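DNA mismatch repair protein MUTS (Thermus aquaticus, PDB 1EWQ) recognises mismatched base pairs in duplex DNA and, with a weak ATPase activity, takes part in DNA mismatch repair. Local coordinates at residues M1-G9 with L17-D25; R230-L238 with A336-A344. All coordinates share one frame; numbering follows the deposited sequence.

Contact 1: M1-G9 with L17-D25; sequences MEGMLKGEG and LQQYVELRD
Leu5 is the residue of the N-terminal loop most covered by helix 15-26. Its CB rests 4.0 Å from Val21 CG2. With CG swung trans to the backbone N (chi1 -178°), the fork of the side chain then opens over the helix, and its two methyls part. CD1 reaches the edge of the Tyr20 ring, near the ring plane and 3.7 Å from CE2, while CD2 runs on to meet Leu17 CD2 at 3.6 Å, the two leucines crossing at about a right angle. Thr68 of strand 67-74 also touches both leucines. This helix packs on strand 31-36 of the mixed sheet in domain I, the mismatch-recognition domain of the MutS family, and Tyr20 ties it further inward, its hydroxyl oxygen accepting a hydrogen bond from the backbone N-H of Phe43. Toward the chain start the packing passes from methyls to backbone. Val21 CG1 presses on Gly3 C at 3.4 Å, and Asp25 OD2 stands 3.2 Å from Gly3 CA. The adjacent Arg24 on the helix holds that carboxylate: Arg24 NH2 donates to Asp25 OD2 over 3.1 Å in a nearly straight salt bridge (168°), the oxygen lying almost in the guanidinium plane. Nearest the chain start, Glu2 CB lies 3.2 Å from Asp25 OD1, the Glu2 carboxylate plane turned 70° from that of Asp25.

Contact 2: R230-L238 with A336-A344; sequences RTQGGALSL and ATRLELGRA
Arg343 NH2 is held by two partners of segment 230-238, one direct and one through water. It donates to the backbone O of Gln232 at 3.3 Å, the acceptor lying nearly in the guanidinium plane but the donor tilted 34° from the plane of the carbonyl. It also donates to a water that lies 2.9 Å from Thr231 O and can bridge the two. Both carbonyls belong to the last turn of helix 215-232, the end that carries the partial negative charge of the helix dipole, so the cation is probably stabilised there. The chain, extended from CG to NE, carries the guanidinium across to that end. A leucine in place of Arg343 would probably leave the Gln232 carbonyl and the bridging water without their charged donor. Beside this polar link, Leu341 supplies the apolar part: CD1 lies 4.1 Å from Gln232 CG, and CD2 pushes to 3.1 Å from Ala235 O, a tight approach. Further along, Ser237 CB packs 4.1 Å from Thr337 CG2 and 4.2 Å from Leu341 CG. The carboxylate of Glu340 forms a salt bridge with Arg518 of helix 514-540, and Thr337 OG1 hydrogen-bonds to Ser151 O. Segment 336-344 belongs to the helical domain III of MutS. Two helix ends thus meet here, each closed by a Schellman motif with a glycine at positive phi, Gly233 on one side and Gly342 on the other.

Contacts 1 and 2 follow one another along the chain, their centres 31 Å apart and their nearest atoms about 11 Å apart without touching. They are related through the sheet of domain I. Helix 15-26 of contact 1 packs on strand 31-36 of that sheet, whereas Thr231 of contact 2 shares backbone hydrogen bonds with Leu115 on an edge strand of the same sheet, 110-116. They differ in their distance from the DNA: the nearest atom of contact 1 is about 4 Å from the bound duplex, that of contact 2 about 20 Å. Neither contact adjoins the predicted ATP site of domain V, which lies at residues 583-590.

Contact 1: M1-G9 with L17-D25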
loop_
_atom_site.group_PDB
_atom_site.type_symbol
_atom_site.label_atom_id
_atom_site.label_comp_id
_atom_site.label_asym_id
_atom_site.label_seq_id
_atom_site.Cartn_x
_atom_site.Cartn_y
_atom_site.Cartn_z
HETATM N N MSE C 1 33.062 -18.109 0.390
HETATM C CA MSE C 1 32.405 -18.097 -0.948
HETATM C C MSE C 1 30.943 -18.507 -0.793
HETATM O O MSE C 1 30.369 -18.397 0.292
HETATM C CB MSE C 1 33.102 -19.078 -1.901
HETATM C CG MSE C 1 34.556 -19.404 -1.559
HETATM SE SE MSE C 1 34.742 -20.640 -0.062
HETATM C CE MSE C 1 34.156 -22.264 -0.938
ATOM N N GLU C 2 30.345 -18.981 -1.882
ATOM C CA GLU C 2 28.957 -19.419 -1.851
ATOM C C GLU C 2 28.851 -20.890 -2.227
ATOM O O GLU C 2 29.493 -21.358 -3.168
ATOM C CB GLU C 2 28.098 -18.569 -2.793
ATOM C CG GLU C 2 28.114 -17.081 -2.460
ATOM C CD GLU C 2 28.070 -16.816 -0.962
ATOM O OE1 GLU C 2 27.122 -17.280 -0.292
ATOM O OE2 GLU C 2 28.993 -16.142 -0.453
ATOM N N GLY C 3 28.030 -21.608 -1.471
ATOM C CA GLY C 3 27.841 -23.026 -1.699
ATOM C C GLY C 3 27.596 -23.659 -0.350
ATOM O O GLY C 3 27.783 -24.862 -0.158
HETATM N N MSE C 4 27.177 -22.821 0.593
HETATM C CA MSE C 4 26.897 -23.259 1.949
HETATM C C MSE C 4 25.545 -22.744 2.429
HETATM O O MSE C 4 25.204 -21.575 2.247
HETATM C CB MSE C 4 28.011 -22.788 2.881
HETATM C CG MSE C 4 28.293 -21.298 2.812
HETATM SE SE MSE C 4 29.982 -20.862 3.657
HETATM C CE MSE C 4 29.418 -20.944 5.505
ATOM N N LEU C 5 24.785 -23.643 3.046
ATOM C CA LEU C 5 23.456 -23.339 3.554
ATOM C C LEU C 5 23.492 -22.930 5.021
ATOM O O LEU C 5 24.240 -23.501 5.811
ATOM C CB LEU C 5 22.560 -24.569 3.387
ATOM C CG LEU C 5 21.095 -24.475 3.806
ATOM C CD1 LEU C 5 20.373 -23.473 2.920
ATOM C CD2 LEU C 5 20.451 -25.851 3.692
ATOM N N LYS C 6 22.681 -21.937 5.377
ATOM C CA LYS C 6 22.609 -21.470 6.756
ATOM C C LYS C 6 21.941 -22.533 7.610
ATOM O O LYS C 6 21.044 -23.237 7.150
ATOM C CB LYS C 6 21.800 -20.174 6.849
ATOM C CG LYS C 6 21.516 -19.742 8.282
ATOM C CD LYS C 6 20.636 -18.511 8.330
ATOM C CE LYS C 6 20.299 -18.128 9.760
ATOM N NZ LYS C 6 19.438 -16.916 9.817
ATOM N N GLY C 7 22.378 -22.641 8.857
ATOM C CA GLY C 7 21.805 -23.628 9.752
ATOM C C GLY C 7 22.820 -24.090 10.773
ATOM O O GLY C 7 24.012 -24.164 10.483
ATOM N N GLU C 8 22.350 -24.407 11.973
ATOM C CA GLU C 8 23.237 -24.854 13.034
ATOM C C GLU C 8 23.511 -26.348 12.965
ATOM O O GLU C 8 22.681 -27.124 12.490
ATOM C CB GLU C 8 22.639 -24.485 14.387
ATOM C CG GLU C 8 22.484 -22.987 14.574
ATOM C CD GLU C 8 21.858 -22.628 15.900
ATOM O OE1 GLU C 8 22.413 -23.037 16.944
ATOM O OE2 GLU C 8 20.811 -21.941 15.899
ATOM N N GLY C 9 24.687 -26.739 13.443
ATOM C CA GLY C 9 25.078 -28.136 13.423
ATOM C C GLY C 9 26.246 -28.316 12.476
ATOM O O GLY C 9 26.282 -27.679 11.429
ATOM N N LEU C 17 20.089 -31.243 -0.033
ATOM C CA LEU C 17 20.516 -29.877 0.228
ATOM C C LEU C 17 21.662 -29.462 -0.690
ATOM O O LEU C 17 21.892 -28.277 -0.915
ATOM C CB LEU C 17 20.908 -29.719 1.699
ATOM C CG LEU C 17 19.715 -29.804 2.656
ATOM C CD1 LEU C 17 20.187 -29.692 4.102
ATOM C CD2 LEU C 17 18.726 -28.687 2.325
ATOM N N GLN C 18 22.377 -30.445 -1.223
ATOM C CA GLN C 18 23.473 -30.163 -2.140
ATOM C C GLN C 18 22.866 -29.804 -3.479
ATOM O O GLN C 18 23.144 -28.744 -4.033
ATOM C CB GLN C 18 24.379 -31.384 -2.298
ATOM C CG GLN C 18 25.617 -31.342 -1.425
ATOM C CD GLN C 18 26.526 -30.179 -1.767
ATOM O OE1 GLN C 18 26.948 -30.023 -2.912
ATOM N NE2 GLN C 18 26.835 -29.354 -0.770
ATOM N N GLN C 19 22.032 -30.703 -3.990
ATOM C CA GLN C 19 21.349 -30.503 -5.258
ATOM C C GLN C 19 20.688 -29.128 -5.217
ATOM O O GLN C 19 20.660 -28.410 -6.216
ATOM C CB GLN C 19 20.298 -31.602 -5.444
ATOM C CG GLN C 19 19.491 -31.513 -6.721
ATOM C CD GLN C 19 18.485 -32.637 -6.846
ATOM O OE1 GLN C 19 17.636 -32.823 -5.975
ATOM N NE2 GLN C 19 18.576 -33.397 -7.934
ATOM N N TYR C 20 20.176 -28.767 -4.042
ATOM C CA TYR C 20 19.504 -27.486 -3.815
ATOM C C TYR C 20 20.455 -26.288 -3.878
ATOM O O TYR C 20 20.252 -25.353 -4.658
ATOM C CB TYR C 20 18.812 -27.511 -2.447
ATOM C CG TYR C 20 18.432 -26.147 -1.907
ATOM C CD1 TYR C 20 17.400 -25.406 -2.483
ATOM C CD2 TYR C 20 19.114 -25.595 -0.827
ATOM C CE1 TYR C 20 17.056 -24.145 -1.992
ATOM C CE2 TYR C 20 18.779 -24.336 -0.328
ATOM C CZ TYR C 20 17.750 -23.619 -0.916
ATOM O OH TYR C 20 17.418 -22.378 -0.425
ATOM N N VAL C 21 21.480 -26.323 -3.032
ATOM C CA VAL C 21 22.471 -25.259 -2.946
ATOM C C VAL C 21 23.197 -25.015 -4.266
ATOM O O VAL C 21 23.553 -23.881 -4.580
ATOM C CB VAL C 21 23.502 -25.573 -1.828
ATOM C CG1 VAL C 21 24.701 -24.639 -1.925
ATOM C CG2 VAL C 21 22.839 -25.428 -0.462
ATOM N N GLU C 22 23.404 -26.077 -5.037
ATOM C CA GLU C 22 24.089 -25.979 -6.324
ATOM C C GLU C 22 23.305 -25.092 -7.286
ATOM O O GLU C 22 23.863 -24.182 -7.901
ATOM C CB GLU C 22 24.247 -27.367 -6.946
ATOM C CG GLU C 22 25.440 -27.498 -7.868
ATOM C CD GLU C 22 26.748 -27.601 -7.104
ATOM O OE1 GLU C 22 26.908 -28.582 -6.338
ATOM O OE2 GLU C 22 27.610 -26.704 -7.264
ATOM N N LEU C 23 22.010 -25.370 -7.416
ATOM C CA LEU C 23 21.139 -24.599 -8.298
ATOM C C LEU C 23 20.993 -23.168 -7.792
ATOM O O LEU C 23 21.111 -22.213 -8.560
ATOM C CB LEU C 23 19.754 -25.250 -8.382
ATOM C CG LEU C 23 19.671 -26.660 -8.973
ATOM C CD1 LEU C 23 18.270 -27.218 -8.783
ATOM C CD2 LEU C 23 20.038 -26.618 -10.445
ATOM N N ARG C 24 20.747 -23.035 -6.493
ATOM C CA ARG C 24 20.567 -21.734 -5.865
ATOM C C ARG C 24 21.631 -20.724 -6.268
ATOM O O ARG C 24 21.316 -19.657 -6.794
ATOM C CB ARG C 24 20.563 -21.883 -4.344
ATOM C CG ARG C 24 20.294 -20.595 -3.593
ATOM C CD ARG C 24 20.810 -20.700 -2.173
ATOM N NE ARG C 24 22.237 -21.006 -2.173
ATOM C CZ ARG C 24 22.970 -21.220 -1.084
ATOM N NH1 ARG C 24 22.416 -21.165 0.123
ATOM N NH2 ARG C 24 24.265 -21.490 -1.203
ATOM N N ASP C 25 22.892 -21.060 -6.014
ATOM C CA ASP C 25 24.004 -20.168 -6.336
ATOM C C ASP C 25 24.068 -19.778 -7.809
ATOM O O ASP C 25 24.655 -18.759 -8.157
ATOM C CB ASP C 25 25.329 -20.801 -5.905
ATOM C CG ASP C 25 25.453 -20.918 -4.395
ATOM O OD1 ASP C 25 25.301 -19.888 -3.701
ATOM O OD2 ASP C 25 25.704 -22.037 -3.899
#

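Contact 2: R230-L238 with A336-A344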
loop_
_atom_site.group_PDB
_atom_site.type_symbol
_atom_site.label_atom_id
_atom_site.label_comp_id
_atom_site.label_asym_id
_atom_site.label_seq_id
_atom_site.Cartn_x
_atom_site.Cartn_y
_atom_site.Cartn_z
ATOM N N ARG C 230 16.208 -17.052 -21.389
ATOM C CA ARG C 230 16.633 -17.629 -20.126
ATOM C C ARG C 230 15.397 -17.868 -19.262
ATOM O O ARG C 230 15.162 -18.984 -18.801
ATOM C CB ARG C 230 17.580 -16.662 -19.418
ATOM C CG ARG C 230 18.363 -17.234 -18.244
ATOM C CD ARG C 230 19.234 -16.135 -17.631
ATOM N NE ARG C 230 19.823 -15.315 -18.691
ATOM C CZ ARG C 230 20.527 -14.197 -18.507
ATOM N NH1 ARG C 230 20.764 -13.728 -17.285
ATOM N NH2 ARG C 230 20.978 -13.536 -19.567
ATOM N N THR C 231 14.597 -16.823 -19.057
ATOM C CA THR C 231 13.400 -16.940 -18.229
ATOM C C THR C 231 12.416 -17.950 -18.799
ATOM O O THR C 231 11.900 -18.803 -18.076
ATOM C CB THR C 231 12.664 -15.575 -18.060
ATOM O OG1 THR C 231 12.128 -15.146 -19.319
ATOM C CG2 THR C 231 13.615 -14.513 -17.534
ATOM N N GLN C 232 12.168 -17.864 -20.101
ATOM C CA GLN C 232 11.228 -18.769 -20.753
ATOM C C GLN C 232 11.719 -20.211 -20.698
ATOM O O GLN C 232 10.936 -21.148 -20.841
ATOM C CB GLN C 232 11.013 -18.340 -22.208
ATOM C CG GLN C 232 9.681 -18.772 -22.819
ATOM C CD GLN C 232 9.619 -20.256 -23.125
ATOM O OE1 GLN C 232 10.487 -20.796 -23.816
ATOM N NE2 GLN C 232 8.585 -20.924 -22.619
ATOM N N GLY C 233 13.016 -20.386 -20.473
ATOM C CA GLY C 233 13.572 -21.725 -20.417
ATOM C C GLY C 233 13.644 -22.383 -21.783
ATOM O O GLY C 233 13.647 -23.610 -21.880
ATOM N N GLY C 234 13.703 -21.574 -22.839
ATOM C CA GLY C 234 13.782 -22.119 -24.186
ATOM C C GLY C 234 13.587 -21.098 -25.299
ATOM O O GLY C 234 13.584 -19.892 -25.056
ATOM N N ALA C 235 13.427 -21.595 -26.525
ATOM C CA ALA C 235 13.224 -20.753 -27.704
ATOM C C ALA C 235 11.916 -19.978 -27.589
ATOM O O ALA C 235 10.865 -20.549 -27.298
ATOM C CB ALA C 235 13.207 -21.619 -28.962
ATOM N N LEU C 236 11.994 -18.674 -27.833
ATOM C CA LEU C 236 10.846 -17.780 -27.737
ATOM C C LEU C 236 9.969 -17.720 -28.979
ATOM O O LEU C 236 10.405 -18.008 -30.089
ATOM C CB LEU C 236 11.324 -16.359 -27.435
ATOM C CG LEU C 236 12.180 -16.103 -26.195
ATOM C CD1 LEU C 236 12.761 -14.712 -26.291
ATOM C CD2 LEU C 236 11.359 -16.266 -24.931
ATOM N N SER C 237 8.718 -17.341 -28.777
ATOM C CA SER C 237 7.801 -17.179 -29.892
ATOM C C SER C 237 7.842 -15.673 -30.154
ATOM O O SER C 237 7.490 -14.864 -29.290
ATOM C CB SER C 237 6.393 -17.617 -29.506
ATOM O OG SER C 237 5.507 -17.367 -30.578
ATOM N N LEU C 238 8.291 -15.292 -31.338
ATOM C CA LEU C 238 8.413 -13.881 -31.653
ATOM C C LEU C 238 7.781 -13.471 -32.962
ATOM O O LEU C 238 7.824 -14.200 -33.948
ATOM C CB LEU C 238 9.891 -13.486 -31.694
ATOM C CG LEU C 238 10.798 -13.773 -30.488
ATOM C CD1 LEU C 238 12.235 -13.982 -30.980
ATOM C CD2 LEU C 238 10.731 -12.635 -29.488
ATOM N N ALA C 336 -2.222 -18.555 -28.476
ATOM C CA ALA C 336 -1.377 -19.021 -29.567
ATOM C C ALA C 336 0.077 -19.153 -29.099
ATOM O O ALA C 336 0.746 -20.152 -29.390
ATOM C CB ALA C 336 -1.463 -18.047 -30.738
ATOM N N THR C 337 0.543 -18.140 -28.367
ATOM C CA THR C 337 1.905 -18.096 -27.836
ATOM C C THR C 337 2.177 -19.255 -26.880
ATOM O O THR C 337 3.238 -19.886 -26.942
ATOM C CB THR C 337 2.182 -16.763 -27.084
ATOM O OG1 THR C 337 1.951 -15.653 -27.964
ATOM C CG2 THR C 337 3.625 -16.714 -26.588
ATOM N N ARG C 338 1.230 -19.534 -25.986
ATOM C CA ARG C 338 1.408 -20.634 -25.049
ATOM C C ARG C 338 1.447 -21.945 -25.835
ATOM O O ARG C 338 2.216 -22.850 -25.510
ATOM C CB ARG C 338 0.280 -20.656 -24.008
ATOM C CG ARG C 338 0.364 -19.506 -23.006
ATOM C CD ARG C 338 -0.746 -19.536 -21.967
ATOM N NE ARG C 338 -0.627 -20.639 -21.021
ATOM C CZ ARG C 338 0.341 -20.775 -20.109
ATOM N NH1 ARG C 338 1.314 -19.874 -20.000
ATOM N NH2 ARG C 338 0.327 -21.820 -19.284
ATOM N N LEU C 339 0.619 -22.040 -26.872
ATOM C CA LEU C 339 0.598 -23.226 -27.712
ATOM C C LEU C 339 1.964 -23.410 -28.368
ATOM O O LEU C 339 2.554 -24.487 -28.294
ATOM C CB LEU C 339 -0.481 -23.108 -28.799
ATOM C CG LEU C 339 -1.921 -23.490 -28.419
ATOM C CD1 LEU C 339 -2.892 -23.045 -29.496
ATOM C CD2 LEU C 339 -1.998 -25.003 -28.204
ATOM N N GLU C 340 2.461 -22.348 -29.005
ATOM C CA GLU C 340 3.746 -22.399 -29.699
ATOM C C GLU C 340 4.904 -22.723 -28.761
ATOM O O GLU C 340 5.868 -23.366 -29.170
ATOM C CB GLU C 340 4.040 -21.063 -30.412
ATOM C CG GLU C 340 3.021 -20.670 -31.475
ATOM C CD GLU C 340 3.139 -19.212 -31.900
ATOM O OE1 GLU C 340 3.648 -18.394 -31.106
ATOM O OE2 GLU C 340 2.701 -18.877 -33.021
ATOM N N LEU C 341 4.809 -22.274 -27.511
ATOM C CA LEU C 341 5.858 -22.506 -26.524
ATOM C C LEU C 341 5.719 -23.825 -25.763
ATOM O O LEU C 341 6.497 -24.096 -24.857
ATOM C CB LEU C 341 5.900 -21.346 -25.517
ATOM C CG LEU C 341 6.440 -20.017 -26.052
ATOM C CD1 LEU C 341 6.279 -18.907 -25.021
ATOM C CD2 LEU C 341 7.898 -20.200 -26.428
ATOM N N GLY C 342 4.724 -24.632 -26.120
ATOM C CA GLY C 342 4.528 -25.904 -25.445
ATOM C C GLY C 342 4.063 -25.816 -23.999
ATOM O O GLY C 342 4.343 -26.718 -23.201
ATOM N N ARG C 343 3.351 -24.739 -23.659
ATOM C CA ARG C 343 2.831 -24.539 -22.315
ATOM C C ARG C 343 1.309 -24.620 -22.211
ATOM O O ARG C 343 0.771 -24.610 -21.105
ATOM C CB ARG C 343 3.239 -23.177 -21.780
ATOM C CG ARG C 343 4.703 -22.956 -21.621
ATOM C CD ARG C 343 4.904 -21.656 -20.889
ATOM N NE ARG C 343 6.310 -21.345 -20.677
ATOM C CZ ARG C 343 6.765 -20.789 -19.563
ATOM N NH1 ARG C 343 5.912 -20.504 -18.587
ATOM N NH2 ARG C 343 8.058 -20.514 -19.426
ATOM N N ALA C 344 0.617 -24.666 -23.345
ATOM C CA ALA C 344 -0.839 -24.729 -23.339
ATOM C C ALA C 344 -1.377 -25.828 -22.418
ATOM O O ALA C 344 -0.946 -26.984 -22.485
ATOM C CB ALA C 344 -1.354 -24.932 -24.745
HETATM O O HOH W 1 9.137 -18.077 -17.489
#